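Local coordinates for Yop proteins translocation protein H (Yersinia pestis, PDB 1Z21), which may regulate assembly of the type III secretion system by controlling the secretion or polymerisation of the needle protein YscF, and is involved in pathogenesis, at residues A[31-34]-A[35-38]; A[54-57]-A[58-62]. All coordinates share one frame; numbering follows the deposited sequence.

Contact 1 (A[31-34]-A[35-38])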
ATOM      1  N   LEU A  31      -0.200  -2.037  -9.571  1.00 15.19           N
ATOM      2  CA  LEU A  31      -1.228  -1.900  -8.532  1.00 14.81           C
ATOM      3  C   LEU A  31      -0.809  -0.918  -7.439  1.00 14.60           C
ATOM      4  O   LEU A  31      -1.623  -0.117  -6.968  1.00 13.66           O
ATOM      5  CB  LEU A  31      -1.536  -3.259  -7.912  1.00 14.02           C
ATOM      6  CG  LEU A  31      -2.532  -4.130  -8.702  1.00 12.93           C
ATOM      7  CD1 LEU A  31      -2.460  -5.611  -8.308  1.00 12.94           C
ATOM      8  CD2 LEU A  31      -3.927  -3.623  -8.520  1.00 13.55           C
ATOM      9  N   ALA A  32       0.458  -0.977  -7.060  1.00 14.83           N
ATOM     10  CA  ALA A  32       0.964  -0.200  -5.927  1.00 15.33           C
ATOM     11  C   ALA A  32       1.234   1.247  -6.287  1.00 15.81           C
ATOM     12  O   ALA A  32       1.330   2.088  -5.409  1.00 15.29           O
ATOM     13  CB  ALA A  32       2.221  -0.827  -5.382  1.00 15.67           C
ATOM     14  N   THR A  33       1.330   1.535  -7.581  1.00 16.07           N
ATOM     15  CA  THR A  33       1.760   2.847  -8.040  1.00 17.10           C
ATOM     16  C   THR A  33       0.893   3.985  -7.507  1.00 16.89           C
ATOM     17  O   THR A  33       1.433   4.848  -6.829  1.00 17.47           O
ATOM     18  CB  THR A  33       1.882   2.879  -9.589  1.00 16.72           C
ATOM     19  OG1 THR A  33       3.020   2.106  -9.976  1.00 17.49           O
ATOM     20  CG2 THR A  33       2.181   4.291 -10.089  1.00 17.68           C
ATOM     21  N   PRO A  34      -0.419   4.009  -7.774  1.00 17.86           N
ATOM     22  CA  PRO A  34      -1.255   5.104  -7.274  1.00 17.70           C
ATOM     23  C   PRO A  34      -1.313   5.151  -5.742  1.00 17.71           C
ATOM     24  O   PRO A  34      -1.508   6.230  -5.183  1.00 17.73           O
ATOM     25  CB  PRO A  34      -2.639   4.798  -7.863  1.00 18.22           C
ATOM     26  CG  PRO A  34      -2.624   3.347  -8.139  1.00 18.06           C
ATOM     27  CD  PRO A  34      -1.221   3.041  -8.540  1.00 17.53           C
ATOM     28  N   VAL A  35      -1.131   4.007  -5.082  1.00 16.86           N
ATOM     29  CA  VAL A  35      -1.212   3.967  -3.627  1.00 16.71           C
ATOM     30  C   VAL A  35       0.012   4.629  -3.031  1.00 16.87           C
ATOM     31  O   VAL A  35      -0.110   5.425  -2.104  1.00 16.48           O
ATOM     32  CB  VAL A  35      -1.355   2.535  -3.097  1.00 15.92           C
ATOM     33  CG1 VAL A  35      -1.602   2.551  -1.595  1.00 16.63           C
ATOM     34  CG2 VAL A  35      -2.497   1.817  -3.829  1.00 16.72           C
ATOM     35  N   ARG A  36       1.182   4.290  -3.566  1.00 17.54           N
ATOM     36  CA  ARG A  36       2.429   4.926  -3.178  1.00 18.42           C
ATOM     37  C   ARG A  36       2.339   6.432  -3.400  1.00 19.33           C
ATOM     38  O   ARG A  36       2.692   7.210  -2.520  1.00 19.36           O
ATOM     39  CB  ARG A  36       3.603   4.342  -3.960  1.00 18.50           C
ATOM     40  CG  ARG A  36       4.962   4.873  -3.504  1.00 19.01           C
ATOM     41  CD  ARG A  36       6.125   4.394  -4.324  1.00 19.51           C
ATOM     42  NE  ARG A  36       6.250   2.933  -4.325  1.00 19.14           N
ATOM     43  CZ  ARG A  36       6.079   2.150  -5.390  1.00 18.74           C
ATOM     44  NH1 ARG A  36       5.750   2.656  -6.576  1.00 18.95           N
ATOM     45  NH2 ARG A  36       6.232   0.843  -5.261  1.00 16.85           N
ATOM     46  N   GLU A  37       1.871   6.851  -4.573  1.00 20.26           N
ATOM     47  CA  GLU A  37       1.717   8.287  -4.864  1.00 20.74           C
ATOM     48  C   GLU A  37       0.841   8.987  -3.822  1.00 20.67           C
ATOM     49  O   GLU A  37       1.184  10.070  -3.338  1.00 20.78           O
ATOM     50  CB  GLU A  37       1.163   8.504  -6.277  1.00 21.13           C
ATOM     51  CG  GLU A  37       2.188   8.143  -7.347  1.00 23.60           C
ATOM     52  CD  GLU A  37       1.643   8.097  -8.767  1.00 27.24           C
ATOM     53  OE1 GLU A  37       0.408   8.010  -8.975  1.00 31.78           O
ATOM     54  OE2 GLU A  37       2.484   8.131  -9.692  1.00 29.04           O
ATOM     55  N   ALA A  38      -0.275   8.365  -3.458  1.00 20.80           N
ATOM     56  CA  ALA A  38      -1.193   8.961  -2.490  1.00 20.75           C
ATOM     57  C   ALA A  38      -0.568   9.014  -1.090  1.00 20.92           C
ATOM     58  O   ALA A  38      -0.773   9.973  -0.344  1.00 20.77           O
ATOM     59  CB  ALA A  38      -2.491   8.194  -2.467  1.00 20.89           C
TER
HETATM   60  O   HOH W   1       4.616   5.301  -7.396  1.00 33.22           O
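Arg-36 and Thr-33 are bridged by one ordered water. The water accepts from Arg-36 NH1 at 3.0 Å, in the plane of the guanidinium at its edge. It donates to Thr-33 O at 3.3 Å. Thr-33 O therefore has two donors, because Glu-37 N also reaches it at 3.0 Å. One residue earlier, Ala-32 O takes Arg-36 N at 2.9 Å. Pro-34 O receives Ala-38 N at 3.0 Å. These three bonds carry the regular helix pattern through the second segment.

Pro-34 has no N-H to give, and the helix kinks there. The hydroxyl of the residue before it is also used: Thr-33 OG1 hydrogen-bonds Glu-29 O, one turn back.

Arg-36 CG stands opposite the backbone N (chi1 -174°), and the chain bends at chi3. This carries the guanidinium back past Ala-32 CB and Thr-33 CA. Its nitrogens are well used. NH2 forms a salt bridge with Glu-29 and a hydrogen bond to Gln-79 O, and NE bonds to Val-80 O, so the group ties the helix to the end of helix 71-82. Glu-37 lies alongside Thr-33, pointing the same way, with OE2 3.9 Å from the methyl CG2 of Thr-33.

On the buried side, Val-35 CG2 rests against Leu-31 O at 3.8 Å, and that oxygen also accepts from Arg-10 NH2. Leu-31 and Val-35 face helices 6-19 and 71-82, and Val-35 also packs on Leu-63 and Phe-66 of helix 52-66. The arrangement is a proline-kinked alpha-helical turn, set in the middle of helix 25-43 of the five-helix YopR core domain.

Contact 2 (A[54-57]-A[58-62])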
ATOM      1  N   ILE A  54      -2.630   8.677  15.143  1.00 18.48           N
ATOM      2  CA  ILE A  54      -3.008   9.630  14.111  1.00 18.64           C
ATOM      3  C   ILE A  54      -2.713   9.092  12.708  1.00 17.66           C
ATOM      4  O   ILE A  54      -3.568   9.134  11.826  1.00 17.70           O
ATOM      5  CB  ILE A  54      -2.237  10.944  14.342  1.00 18.89           C
ATOM      6  CG1 ILE A  54      -2.608  11.545  15.702  1.00 20.86           C
ATOM      7  CG2 ILE A  54      -2.462  11.924  13.208  1.00 19.70           C
ATOM      8  CD1 ILE A  54      -4.024  12.002  15.824  1.00 22.55           C
ATOM      9  N   ASP A  55      -1.509   8.565  12.528  1.00 16.76           N
ATOM     10  CA  ASP A  55      -0.996   8.207  11.215  1.00 16.31           C
ATOM     11  C   ASP A  55      -1.555   6.893  10.681  1.00 16.51           C
ATOM     12  O   ASP A  55      -1.723   6.740   9.476  1.00 16.72           O
ATOM     13  CB  ASP A  55       0.527   8.104  11.239  1.00 15.96           C
ATOM     14  CG  ASP A  55       1.215   9.441  11.416  1.00 16.09           C
ATOM     15  OD1 ASP A  55       0.606  10.489  11.127  1.00 16.43           O
ATOM     16  OD2 ASP A  55       2.393   9.512  11.822  1.00 16.79           O
ATOM     17  N   LEU A  56      -1.797   5.928  11.554  1.00 16.97           N
ATOM     18  CA  LEU A  56      -2.286   4.634  11.088  1.00 16.95           C
ATOM     19  C   LEU A  56      -3.696   4.721  10.527  1.00 16.70           C
ATOM     20  O   LEU A  56      -3.936   4.190   9.456  1.00 15.96           O
ATOM     21  CB  LEU A  56      -2.148   3.551  12.155  1.00 17.51           C
ATOM     22  CG  LEU A  56      -0.689   3.142  12.397  1.00 18.51           C
ATOM     23  CD1 LEU A  56      -0.561   2.221  13.597  1.00 20.16           C
ATOM     24  CD2 LEU A  56      -0.078   2.485  11.156  1.00 20.29           C
ATOM     25  N   PRO A  57      -4.642   5.368  11.213  1.00 16.29           N
ATOM     26  CA  PRO A  57      -5.954   5.625  10.610  1.00 16.80           C
ATOM     27  C   PRO A  57      -5.884   6.337   9.266  1.00 17.11           C
ATOM     28  O   PRO A  57      -6.649   5.985   8.373  1.00 17.63           O
ATOM     29  CB  PRO A  57      -6.650   6.492  11.657  1.00 16.77           C
ATOM     30  CG  PRO A  57      -6.068   6.047  12.918  1.00 16.28           C
ATOM     31  CD  PRO A  57      -4.604   5.809  12.622  1.00 16.58           C
ATOM     32  N   GLU A  58      -4.993   7.318   9.127  1.00 16.99           N
ATOM     33  CA  GLU A  58      -4.825   8.020   7.856  1.00 17.87           C
ATOM     34  C   GLU A  58      -4.315   7.053   6.786  1.00 17.39           C
ATOM     35  O   GLU A  58      -4.823   7.027   5.667  1.00 17.63           O
ATOM     36  CB  GLU A  58      -3.852   9.195   8.017  1.00 17.98           C
ATOM     37  CG  GLU A  58      -4.462  10.356   8.784  1.00 21.73           C
ATOM     38  CD  GLU A  58      -3.471  11.479   9.078  1.00 25.39           C
ATOM     39  OE1 GLU A  58      -2.288  11.391   8.665  1.00 29.57           O
ATOM     40  OE2 GLU A  58      -3.890  12.471   9.729  1.00 28.44           O
ATOM     41  N   LEU A  59      -3.308   6.263   7.140  1.00 16.98           N
ATOM     42  CA  LEU A  59      -2.731   5.281   6.222  1.00 17.02           C
ATOM     43  C   LEU A  59      -3.777   4.272   5.765  1.00 16.64           C
ATOM     44  O   LEU A  59      -3.865   3.960   4.572  1.00 16.14           O
ATOM     45  CB  LEU A  59      -1.544   4.564   6.869  1.00 17.10           C
ATOM     46  CG  LEU A  59      -0.894   3.430   6.067  1.00 18.16           C
ATOM     47  CD1 LEU A  59       0.624   3.531   6.113  1.00 20.06           C
ATOM     48  CD2 LEU A  59      -1.353   2.079   6.572  1.00 19.99           C
ATOM     49  N   ARG A  60      -4.586   3.778   6.695  1.00 16.33           N
ATOM     50  CA  ARG A  60      -5.632   2.806   6.348  1.00 16.64           C
ATOM     51  C   ARG A  60      -6.704   3.442   5.467  1.00 16.74           C
ATOM     52  O   ARG A  60      -7.217   2.798   4.570  1.00 16.08           O
ATOM     53  CB  ARG A  60      -6.230   2.182   7.598  1.00 16.38           C
ATOM     54  CG  ARG A  60      -5.191   1.447   8.418  1.00 18.08           C
ATOM     55  CD  ARG A  60      -5.749   0.578   9.502  1.00 21.56           C
ATOM     56  NE  ARG A  60      -6.204   1.353  10.649  1.00 22.24           N
ATOM     57  CZ  ARG A  60      -5.595   1.430  11.832  1.00 22.55           C
ATOM     58  NH1 ARG A  60      -4.449   0.811  12.083  1.00 23.22           N
ATOM     59  NH2 ARG A  60      -6.145   2.156  12.789  1.00 21.66           N
ATOM     60  N   SER A  61      -6.978   4.726   5.688  1.00 17.09           N
ATOM     61  CA  SER A  61      -7.938   5.470   4.876  1.00 18.02           C
ATOM     62  C   SER A  61      -7.503   5.545   3.415  1.00 17.86           C
ATOM     63  O   SER A  61      -8.321   5.370   2.505  1.00 17.83           O
ATOM     64  CB  SER A  61      -8.127   6.879   5.431  1.00 18.68           C
ATOM     65  OG  SER A  61      -9.010   7.577   4.600  1.00 20.77           O
ATOM     66  N   VAL A  62      -6.211   5.791   3.203  1.00 17.33           N
ATOM     67  CA  VAL A  62      -5.620   5.761   1.868  1.00 17.31           C
ATOM     68  C   VAL A  62      -5.732   4.359   1.243  1.00 16.95           C
ATOM     69  O   VAL A  62      -6.160   4.219   0.103  1.00 17.03           O
ATOM     70  CB  VAL A  62      -4.144   6.228   1.866  1.00 17.44           C
ATOM     71  CG1 VAL A  62      -3.556   6.119   0.457  1.00 17.47           C
ATOM     72  CG2 VAL A  62      -4.024   7.669   2.375  1.00 18.22           C
TER
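Glu-58 lies alongside Ile-54 in a proline-kinked turn of helix 52-66, part of the five-helix core domain of YopR. The two side chains point the same way, and Glu-58 CG sits 3.4 Å from Ile-54 O. At the far end of the chain, Glu-58 OE1 comes within 3.9 Å of Asp-55 OD1. These like charges probably disfavour each other, and the carboxylate planes are 46° apart. The other oxygen of Asp-55, OD2, is held by Tyr-95 OH and Val-51 N.

Leu-59 follows, its N bonded to Asp-55 O at 2.9 Å. Its side chain touches Glu-103 on helix 94-107, the helix that also meets Leu-56.

Arg-60 N bonds to Leu-56 O at 2.9 Å. The side chain then bends at chi3 (-76°) and returns along the helix, with NH1 3.6 Å from Leu-56 CB. Leu-56 O and Pro-57 N lie over one face of its guanidinium, each 3.8 Å above the plane and offset toward the rim. NH1 also makes a salt bridge with Glu-103.

Ser-61 N bonds to Pro-57 O at 3.0 Å. The side chain of Val-62 packs on helix 25-43, and Val-62 N bonds back to Glu-58 O at 3.1 Å.

Contact 1 and contact 2 lie on consecutive helices, 25-43 and 52-66, with centres about 15 Å apart. Contact 1 is the more central, its centre about 7 Å from the centre of the chain; that of contact 2 is about 11 Å from it. They meet directly where Ala-38 CB packs on Val-62 CG1 at 3.7 Å. Each has a proline at the fourth position of its first segment and an arginine whose guanidinium bends back toward the preceding turn. Arg-36 pairs with Glu-29 on its own helix and reaches helix 71-82; Arg-60 pairs with Glu-103 on helix 94-107. Together the contacts link all five helices of the core domain.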